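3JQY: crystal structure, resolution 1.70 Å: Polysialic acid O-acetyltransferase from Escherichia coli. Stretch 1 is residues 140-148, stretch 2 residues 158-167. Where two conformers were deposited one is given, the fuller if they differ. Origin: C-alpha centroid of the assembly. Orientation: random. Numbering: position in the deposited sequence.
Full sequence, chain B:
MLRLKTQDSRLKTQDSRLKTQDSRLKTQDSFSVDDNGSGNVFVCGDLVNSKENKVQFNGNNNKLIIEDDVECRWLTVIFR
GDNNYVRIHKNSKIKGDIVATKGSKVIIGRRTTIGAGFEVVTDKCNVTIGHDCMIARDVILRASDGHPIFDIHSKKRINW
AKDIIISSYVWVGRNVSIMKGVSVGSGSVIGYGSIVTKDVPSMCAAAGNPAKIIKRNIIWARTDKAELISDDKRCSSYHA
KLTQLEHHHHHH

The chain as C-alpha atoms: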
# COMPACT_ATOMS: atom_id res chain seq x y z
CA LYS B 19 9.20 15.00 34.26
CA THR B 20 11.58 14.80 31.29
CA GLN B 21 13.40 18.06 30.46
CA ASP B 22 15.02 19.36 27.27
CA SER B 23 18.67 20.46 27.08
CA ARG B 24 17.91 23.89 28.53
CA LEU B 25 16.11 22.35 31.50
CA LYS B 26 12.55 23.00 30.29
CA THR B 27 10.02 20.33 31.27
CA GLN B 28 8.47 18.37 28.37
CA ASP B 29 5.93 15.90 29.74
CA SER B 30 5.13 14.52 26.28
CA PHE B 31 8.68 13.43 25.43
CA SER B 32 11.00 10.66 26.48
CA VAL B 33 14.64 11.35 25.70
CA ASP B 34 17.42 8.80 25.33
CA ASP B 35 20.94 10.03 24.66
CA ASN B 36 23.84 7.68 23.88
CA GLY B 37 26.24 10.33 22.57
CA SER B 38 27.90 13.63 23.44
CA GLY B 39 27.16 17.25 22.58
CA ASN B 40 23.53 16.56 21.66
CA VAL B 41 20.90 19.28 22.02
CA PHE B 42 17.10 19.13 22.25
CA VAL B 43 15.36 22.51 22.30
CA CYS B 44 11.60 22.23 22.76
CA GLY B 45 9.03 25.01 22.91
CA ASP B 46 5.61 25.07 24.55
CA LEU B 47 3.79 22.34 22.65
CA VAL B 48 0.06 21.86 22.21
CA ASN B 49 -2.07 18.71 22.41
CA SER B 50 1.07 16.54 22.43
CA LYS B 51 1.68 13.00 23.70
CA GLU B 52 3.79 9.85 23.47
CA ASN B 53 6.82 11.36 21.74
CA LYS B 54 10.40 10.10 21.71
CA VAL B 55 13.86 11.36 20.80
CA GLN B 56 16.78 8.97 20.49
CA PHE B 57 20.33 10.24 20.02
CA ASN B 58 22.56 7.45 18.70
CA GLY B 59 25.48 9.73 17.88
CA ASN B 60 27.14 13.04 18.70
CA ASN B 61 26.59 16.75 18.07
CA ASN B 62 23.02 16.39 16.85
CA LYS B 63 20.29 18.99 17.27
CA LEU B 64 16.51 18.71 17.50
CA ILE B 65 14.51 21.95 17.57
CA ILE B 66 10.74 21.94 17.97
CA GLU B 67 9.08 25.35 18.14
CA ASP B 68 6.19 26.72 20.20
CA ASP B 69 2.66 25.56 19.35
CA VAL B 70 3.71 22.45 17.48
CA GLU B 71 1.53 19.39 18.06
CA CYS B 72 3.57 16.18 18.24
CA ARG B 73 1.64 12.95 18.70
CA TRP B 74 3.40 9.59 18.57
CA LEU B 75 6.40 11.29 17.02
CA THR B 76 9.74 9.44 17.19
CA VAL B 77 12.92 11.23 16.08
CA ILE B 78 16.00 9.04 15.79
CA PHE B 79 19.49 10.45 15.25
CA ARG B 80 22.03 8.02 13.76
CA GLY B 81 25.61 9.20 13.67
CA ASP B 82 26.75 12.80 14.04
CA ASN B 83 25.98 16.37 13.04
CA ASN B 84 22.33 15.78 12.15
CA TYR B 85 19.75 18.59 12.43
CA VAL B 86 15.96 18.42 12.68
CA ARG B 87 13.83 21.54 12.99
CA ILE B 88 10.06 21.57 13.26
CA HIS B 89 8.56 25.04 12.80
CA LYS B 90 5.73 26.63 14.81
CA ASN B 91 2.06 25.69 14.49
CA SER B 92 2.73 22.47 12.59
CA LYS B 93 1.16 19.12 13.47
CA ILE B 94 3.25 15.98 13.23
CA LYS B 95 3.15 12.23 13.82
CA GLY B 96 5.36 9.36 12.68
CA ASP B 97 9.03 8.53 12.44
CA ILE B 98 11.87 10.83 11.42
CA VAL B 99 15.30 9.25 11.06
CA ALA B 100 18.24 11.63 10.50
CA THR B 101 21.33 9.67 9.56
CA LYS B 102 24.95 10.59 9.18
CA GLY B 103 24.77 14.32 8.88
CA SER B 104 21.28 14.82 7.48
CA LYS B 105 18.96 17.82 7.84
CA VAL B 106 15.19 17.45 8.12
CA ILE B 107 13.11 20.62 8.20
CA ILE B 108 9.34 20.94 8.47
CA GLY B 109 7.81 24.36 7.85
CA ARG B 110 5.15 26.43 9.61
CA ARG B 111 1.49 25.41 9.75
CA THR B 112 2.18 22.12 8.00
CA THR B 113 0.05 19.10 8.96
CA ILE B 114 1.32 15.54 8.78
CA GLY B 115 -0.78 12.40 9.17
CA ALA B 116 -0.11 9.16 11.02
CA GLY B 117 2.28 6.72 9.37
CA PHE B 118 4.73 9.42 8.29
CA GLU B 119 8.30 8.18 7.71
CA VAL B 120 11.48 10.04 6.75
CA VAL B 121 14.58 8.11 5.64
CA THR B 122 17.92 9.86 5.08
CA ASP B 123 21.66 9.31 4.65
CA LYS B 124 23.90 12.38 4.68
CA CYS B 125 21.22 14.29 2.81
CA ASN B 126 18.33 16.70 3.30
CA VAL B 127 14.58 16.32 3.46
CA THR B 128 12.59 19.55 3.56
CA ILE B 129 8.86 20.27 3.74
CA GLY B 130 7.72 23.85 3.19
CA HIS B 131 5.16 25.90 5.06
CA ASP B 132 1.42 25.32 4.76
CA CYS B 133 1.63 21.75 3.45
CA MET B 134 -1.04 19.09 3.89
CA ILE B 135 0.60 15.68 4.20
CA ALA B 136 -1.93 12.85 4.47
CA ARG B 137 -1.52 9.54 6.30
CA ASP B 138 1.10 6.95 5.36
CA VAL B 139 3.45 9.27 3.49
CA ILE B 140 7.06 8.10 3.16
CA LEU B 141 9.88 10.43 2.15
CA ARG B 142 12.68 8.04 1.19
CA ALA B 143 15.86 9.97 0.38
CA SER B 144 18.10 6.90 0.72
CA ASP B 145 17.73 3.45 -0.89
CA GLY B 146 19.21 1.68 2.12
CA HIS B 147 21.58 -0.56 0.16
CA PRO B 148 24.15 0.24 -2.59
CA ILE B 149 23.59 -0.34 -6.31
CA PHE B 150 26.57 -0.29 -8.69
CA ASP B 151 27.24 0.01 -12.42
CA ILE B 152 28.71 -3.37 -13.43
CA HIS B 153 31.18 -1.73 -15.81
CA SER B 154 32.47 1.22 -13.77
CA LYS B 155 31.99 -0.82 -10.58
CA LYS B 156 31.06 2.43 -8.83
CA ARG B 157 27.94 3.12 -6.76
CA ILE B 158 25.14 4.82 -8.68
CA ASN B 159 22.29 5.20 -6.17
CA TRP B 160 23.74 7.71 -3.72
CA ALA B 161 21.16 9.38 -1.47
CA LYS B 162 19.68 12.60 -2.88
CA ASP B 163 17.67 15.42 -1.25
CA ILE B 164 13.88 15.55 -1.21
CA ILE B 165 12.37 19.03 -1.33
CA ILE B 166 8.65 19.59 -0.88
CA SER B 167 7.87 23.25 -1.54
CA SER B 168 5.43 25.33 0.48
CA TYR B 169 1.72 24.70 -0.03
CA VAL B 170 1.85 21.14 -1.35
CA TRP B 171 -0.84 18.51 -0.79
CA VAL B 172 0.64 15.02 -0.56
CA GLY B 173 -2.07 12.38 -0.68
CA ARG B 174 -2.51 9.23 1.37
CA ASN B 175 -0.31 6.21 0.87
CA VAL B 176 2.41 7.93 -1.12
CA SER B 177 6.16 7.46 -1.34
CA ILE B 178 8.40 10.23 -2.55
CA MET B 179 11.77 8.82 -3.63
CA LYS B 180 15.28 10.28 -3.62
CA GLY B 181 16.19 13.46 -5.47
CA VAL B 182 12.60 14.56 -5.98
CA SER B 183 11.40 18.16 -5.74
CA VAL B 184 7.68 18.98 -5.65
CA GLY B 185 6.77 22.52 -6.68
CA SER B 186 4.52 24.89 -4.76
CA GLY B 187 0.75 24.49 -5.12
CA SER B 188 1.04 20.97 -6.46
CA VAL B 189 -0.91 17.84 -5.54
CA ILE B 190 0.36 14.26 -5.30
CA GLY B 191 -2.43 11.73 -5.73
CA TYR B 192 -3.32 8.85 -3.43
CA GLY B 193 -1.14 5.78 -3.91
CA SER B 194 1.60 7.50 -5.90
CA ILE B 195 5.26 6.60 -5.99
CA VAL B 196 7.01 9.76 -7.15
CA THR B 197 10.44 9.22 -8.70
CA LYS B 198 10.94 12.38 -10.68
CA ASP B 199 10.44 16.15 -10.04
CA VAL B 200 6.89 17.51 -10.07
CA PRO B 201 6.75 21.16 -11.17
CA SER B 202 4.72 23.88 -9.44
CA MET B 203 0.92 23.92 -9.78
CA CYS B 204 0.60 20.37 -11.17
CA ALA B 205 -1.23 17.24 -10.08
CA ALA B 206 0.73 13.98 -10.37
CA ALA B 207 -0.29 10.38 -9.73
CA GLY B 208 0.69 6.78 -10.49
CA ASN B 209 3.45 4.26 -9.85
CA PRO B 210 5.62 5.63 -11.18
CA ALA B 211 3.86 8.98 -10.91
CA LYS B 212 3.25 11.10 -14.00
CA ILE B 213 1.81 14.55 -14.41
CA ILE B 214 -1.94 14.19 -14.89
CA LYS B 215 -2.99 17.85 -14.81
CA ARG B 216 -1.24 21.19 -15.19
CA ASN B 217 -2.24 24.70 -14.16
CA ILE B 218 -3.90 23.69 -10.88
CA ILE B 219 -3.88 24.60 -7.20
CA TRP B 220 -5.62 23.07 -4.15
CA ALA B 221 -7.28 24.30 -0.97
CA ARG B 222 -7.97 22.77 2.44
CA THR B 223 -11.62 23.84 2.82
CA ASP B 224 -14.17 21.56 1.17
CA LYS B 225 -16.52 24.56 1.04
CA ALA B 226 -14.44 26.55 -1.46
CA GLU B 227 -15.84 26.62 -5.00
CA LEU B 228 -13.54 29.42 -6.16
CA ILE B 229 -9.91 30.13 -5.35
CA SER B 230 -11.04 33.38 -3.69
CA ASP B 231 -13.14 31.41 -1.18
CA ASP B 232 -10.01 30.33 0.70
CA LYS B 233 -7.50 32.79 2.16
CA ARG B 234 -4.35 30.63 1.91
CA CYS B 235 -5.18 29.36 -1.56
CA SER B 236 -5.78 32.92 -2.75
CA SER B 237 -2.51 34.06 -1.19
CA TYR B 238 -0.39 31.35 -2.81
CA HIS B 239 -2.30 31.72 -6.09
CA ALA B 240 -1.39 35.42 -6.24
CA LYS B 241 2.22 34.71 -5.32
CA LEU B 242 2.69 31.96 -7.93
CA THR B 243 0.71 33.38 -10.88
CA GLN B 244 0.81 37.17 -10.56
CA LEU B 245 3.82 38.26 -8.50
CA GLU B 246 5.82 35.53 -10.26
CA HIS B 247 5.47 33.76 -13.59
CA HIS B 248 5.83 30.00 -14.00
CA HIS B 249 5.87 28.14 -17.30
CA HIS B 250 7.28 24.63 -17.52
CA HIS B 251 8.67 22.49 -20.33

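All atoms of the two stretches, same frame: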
# COMPACT_ATOMS: atom_id res chain seq x y z
N ILE B 140 5.65 8.41 2.94
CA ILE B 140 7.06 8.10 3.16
C ILE B 140 7.94 8.98 2.28
O ILE B 140 7.76 9.05 1.07
CB ILE B 140 7.36 6.62 2.82
CG1 ILE B 140 6.51 5.69 3.70
CG2 ILE B 140 8.84 6.32 3.00
CD1 ILE B 140 6.61 4.22 3.31
N LEU B 141 8.87 9.69 2.91
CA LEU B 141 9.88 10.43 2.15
C LEU B 141 11.20 9.67 2.24
O LEU B 141 11.87 9.69 3.28
CB LEU B 141 10.02 11.86 2.69
CG LEU B 141 8.71 12.65 2.84
CD1 LEU B 141 8.96 14.07 3.35
CD2 LEU B 141 7.92 12.68 1.53
N ARG B 142 11.55 8.97 1.17
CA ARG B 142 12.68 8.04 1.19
C ARG B 142 13.87 8.57 0.39
O ARG B 142 13.98 8.31 -0.80
CB ARG B 142 12.26 6.66 0.66
CG ARG B 142 13.26 5.55 0.95
CD ARG B 142 12.83 4.19 0.37
NE ARG B 142 11.57 3.70 0.95
CZ ARG B 142 11.46 3.14 2.14
NH1 ARG B 142 12.53 2.99 2.92
NH2 ARG B 142 10.27 2.73 2.58
N ALA B 143 14.75 9.31 1.06
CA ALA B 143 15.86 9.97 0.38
C ALA B 143 17.08 9.07 0.21
O ALA B 143 18.05 9.44 -0.46
CB ALA B 143 16.25 11.24 1.12
N SER B 144 17.03 7.90 0.84
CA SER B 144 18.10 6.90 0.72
C SER B 144 17.51 5.53 0.40
O SER B 144 16.46 5.16 0.93
CB SER B 144 18.89 6.82 2.03
OG SER B 144 19.75 5.69 2.02
N ASP B 145 18.19 4.78 -0.47
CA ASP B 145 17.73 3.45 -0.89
C ASP B 145 17.99 2.38 0.15
O ASP B 145 17.37 1.31 0.13
CB ASP B 145 18.41 3.02 -2.20
CG ASP B 145 17.84 3.70 -3.42
OD1 ASP B 145 16.89 4.52 -3.29
OD2 ASP B 145 18.33 3.41 -4.53
N GLY B 146 18.93 2.63 1.05
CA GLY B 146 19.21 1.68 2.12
C GLY B 146 20.35 0.71 1.85
O GLY B 146 21.05 0.32 2.78
N HIS B 147 20.53 0.37 0.58
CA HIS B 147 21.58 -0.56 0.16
C HIS B 147 22.17 -0.07 -1.15
O HIS B 147 21.49 0.59 -1.93
CB HIS B 147 21.01 -1.98 0.01
CG HIS B 147 20.42 -2.53 1.27
ND1 HIS B 147 21.19 -2.87 2.36
CD2 HIS B 147 19.15 -2.82 1.60
CE1 HIS B 147 20.41 -3.34 3.32
NE2 HIS B 147 19.16 -3.32 2.88
N PRO B 148 23.46 -0.28 -1.40
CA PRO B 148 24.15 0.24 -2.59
C PRO B 148 23.81 -0.51 -3.87
O PRO B 148 23.69 -1.74 -3.85
CB PRO B 148 25.64 0.02 -2.28
CG PRO B 148 25.71 -0.66 -0.96
CD PRO B 148 24.34 -1.08 -0.55
N ILE B 158 25.94 3.89 -7.89
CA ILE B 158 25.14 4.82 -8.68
C ILE B 158 23.79 5.21 -8.07
O ILE B 158 22.97 5.85 -8.74
CB ILE B 158 24.89 4.30 -10.11
CG1 ILE B 158 24.21 2.93 -10.08
CG2 ILE B 158 26.19 4.26 -10.89
CD1 ILE B 158 23.73 2.44 -11.43
N ASN B 159 23.54 4.81 -6.83
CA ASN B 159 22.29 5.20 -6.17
C ASN B 159 22.55 5.92 -4.85
O ASN B 159 21.94 5.61 -3.83
CB ASN B 159 21.38 3.99 -5.92
CG ASN B 159 21.93 3.06 -4.85
OD1 ASN B 159 23.14 2.97 -4.64
ND2 ASN B 159 21.03 2.36 -4.16
N TRP B 160 23.48 6.87 -4.88
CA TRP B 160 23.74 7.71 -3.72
C TRP B 160 22.46 8.42 -3.29
O TRP B 160 21.62 8.77 -4.12
CB TRP B 160 24.83 8.74 -4.03
CG TRP B 160 26.20 8.14 -4.27
CD1 TRP B 160 26.85 8.03 -5.46
CD2 TRP B 160 27.09 7.60 -3.27
NE1 TRP B 160 28.08 7.43 -5.28
CE2 TRP B 160 28.25 7.16 -3.94
CE3 TRP B 160 27.00 7.43 -1.89
CZ2 TRP B 160 29.32 6.57 -3.27
CZ3 TRP B 160 28.07 6.84 -1.22
CH2 TRP B 160 29.21 6.42 -1.92
N ALA B 161 22.31 8.64 -1.98
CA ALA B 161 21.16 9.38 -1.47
C ALA B 161 21.11 10.77 -2.10
O ALA B 161 22.16 11.36 -2.40
CB ALA B 161 21.24 9.49 0.05
N LYS B 162 19.90 11.28 -2.28
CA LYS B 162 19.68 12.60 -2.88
C LYS B 162 18.51 13.31 -2.17
O LYS B 162 17.53 12.67 -1.80
CB LYS B 162 19.40 12.48 -4.37
CG LYS B 162 20.55 11.86 -5.16
CD LYS B 162 20.35 12.01 -6.66
CE LYS B 162 21.54 11.45 -7.44
NZ LYS B 162 22.84 11.94 -6.89
N ASP B 163 18.64 14.63 -2.01
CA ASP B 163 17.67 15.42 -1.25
C ASP B 163 16.23 15.31 -1.76
O ASP B 163 15.99 15.21 -2.97
CB ASP B 163 18.04 16.91 -1.26
CG ASP B 163 19.37 17.20 -0.58
OD1 ASP B 163 19.98 16.30 0.03
OD2 ASP B 163 19.81 18.36 -0.66
N ILE B 164 15.28 15.39 -0.84
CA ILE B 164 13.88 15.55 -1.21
C ILE B 164 13.42 16.92 -0.74
O ILE B 164 13.66 17.31 0.39
CB ILE B 164 12.98 14.46 -0.57
CG1 ILE B 164 13.32 13.10 -1.17
CG2 ILE B 164 11.52 14.78 -0.80
CD1 ILE B 164 12.80 11.91 -0.39
N ILE B 165 12.78 17.67 -1.63
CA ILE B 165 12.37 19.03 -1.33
C ILE B 165 10.91 19.23 -1.69
O ILE B 165 10.55 19.29 -2.86
CB ILE B 165 13.23 20.07 -2.09
CG1 ILE B 165 14.72 19.82 -1.83
CG2 ILE B 165 12.85 21.49 -1.67
CD1 ILE B 165 15.11 19.85 -0.37
N ILE B 166 10.06 19.29 -0.67
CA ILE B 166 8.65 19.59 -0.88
C ILE B 166 8.44 21.08 -0.62
O ILE B 166 8.65 21.56 0.48
CB ILE B 166 7.76 18.75 0.04
CG1 ILE B 166 8.06 17.26 -0.16
CG2 ILE B 166 6.28 19.06 -0.21
CD1 ILE B 166 7.37 16.35 0.81
N SER B 167 8.05 21.81 -1.67
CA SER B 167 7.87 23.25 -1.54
C SER B 167 6.70 23.60 -0.62
O SER B 167 5.94 22.73 -0.21
CB SER B 167 7.64 23.89 -2.91
OG SER B 167 8.81 23.79 -3.71
O HOH W 1 20.55 5.97 -1.43

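Contact between residues 140-148 and 158-167 of the Escherichia coli polysialic acid O-acetyltransferase, followed along the first stretch. The contact starts as apolar packing between two short strands, 140-142 and 164-166, whose axes come no closer than 8.8 Å; at that spacing side chains, not backbone hydrogen bonds, join them. Ile-140 takes no part. Leu-141 points its CA-to-CB bond toward the second stretch and, with chi1 m and chi2 t, meets two isoleucines: its CD1 lies 3.8 Å from CD1 of Ile-166, and its CB 4.1 Å from CD1 of Ile-164. All three residues are buried, so the packing excludes solvent. Arg-142 points away, as expected of the next residue along a strand, and its side chain stays at least 5.4 Å from the second stretch; its backbone N nevertheless lies 3.6 Å from Ile-164 CD1. Ala-143 turns back toward the second stretch, its CB 3.8 Å from the same Ile-164 CD1. This one methyl thus touches Leu-141, Arg-142 and Ala-143, reached by an extended side chain (chi1 m, chi2 t).

At Ala-143 the contact also becomes polar. Its carbonyl O accepts a hydrogen bond from Lys-162 N (3.2 Å, N-H...O angle 150°), the one direct backbone-to-backbone hydrogen bond between the stretches, and lies equally close, 3.2 Å, to Ala-161 CB. The CA-to-CB bond of Lys-162 points sideways, and the end of its side chain leads away from the first stretch. Next to this bond the two backbones are near each other, with CA of Ser-144 and CA of Ala-161 4.5 Å apart and their CB atoms 4.1 Å apart. Ser-144 OG accepts a weak hydrogen bond from Gly-146 N (3.3 Å) within the loop.

Asp-145 connects to Asn-159 twice. Its OD2 accepts a hydrogen bond from Asn-159 ND2 at 2.9 Å, while its backbone N donates to water 1 (2.8 Å from N to the water O), which in turn donates to Asn-159 O (2.8 Å from the water O). Gly-146 makes no contact across; its phi of 95° and psi of -31° would jam a CB against the carbonyl O of Asp-145, so the backbone itself calls for glycine. The CA-to-CB bond of His-147 points away, and its side chain comes no nearer than 6.0 Å to the second stretch, but its carbonyl O accepts a second hydrogen bond from Asn-159 ND2 (2.9 Å, 167°). One amide nitrogen therefore ties together two points of the loop, on both sides of Gly-146. At Pro-148 the CA-to-CB bond points away, and CA lies 3.6 Å from Asn-159 OD1.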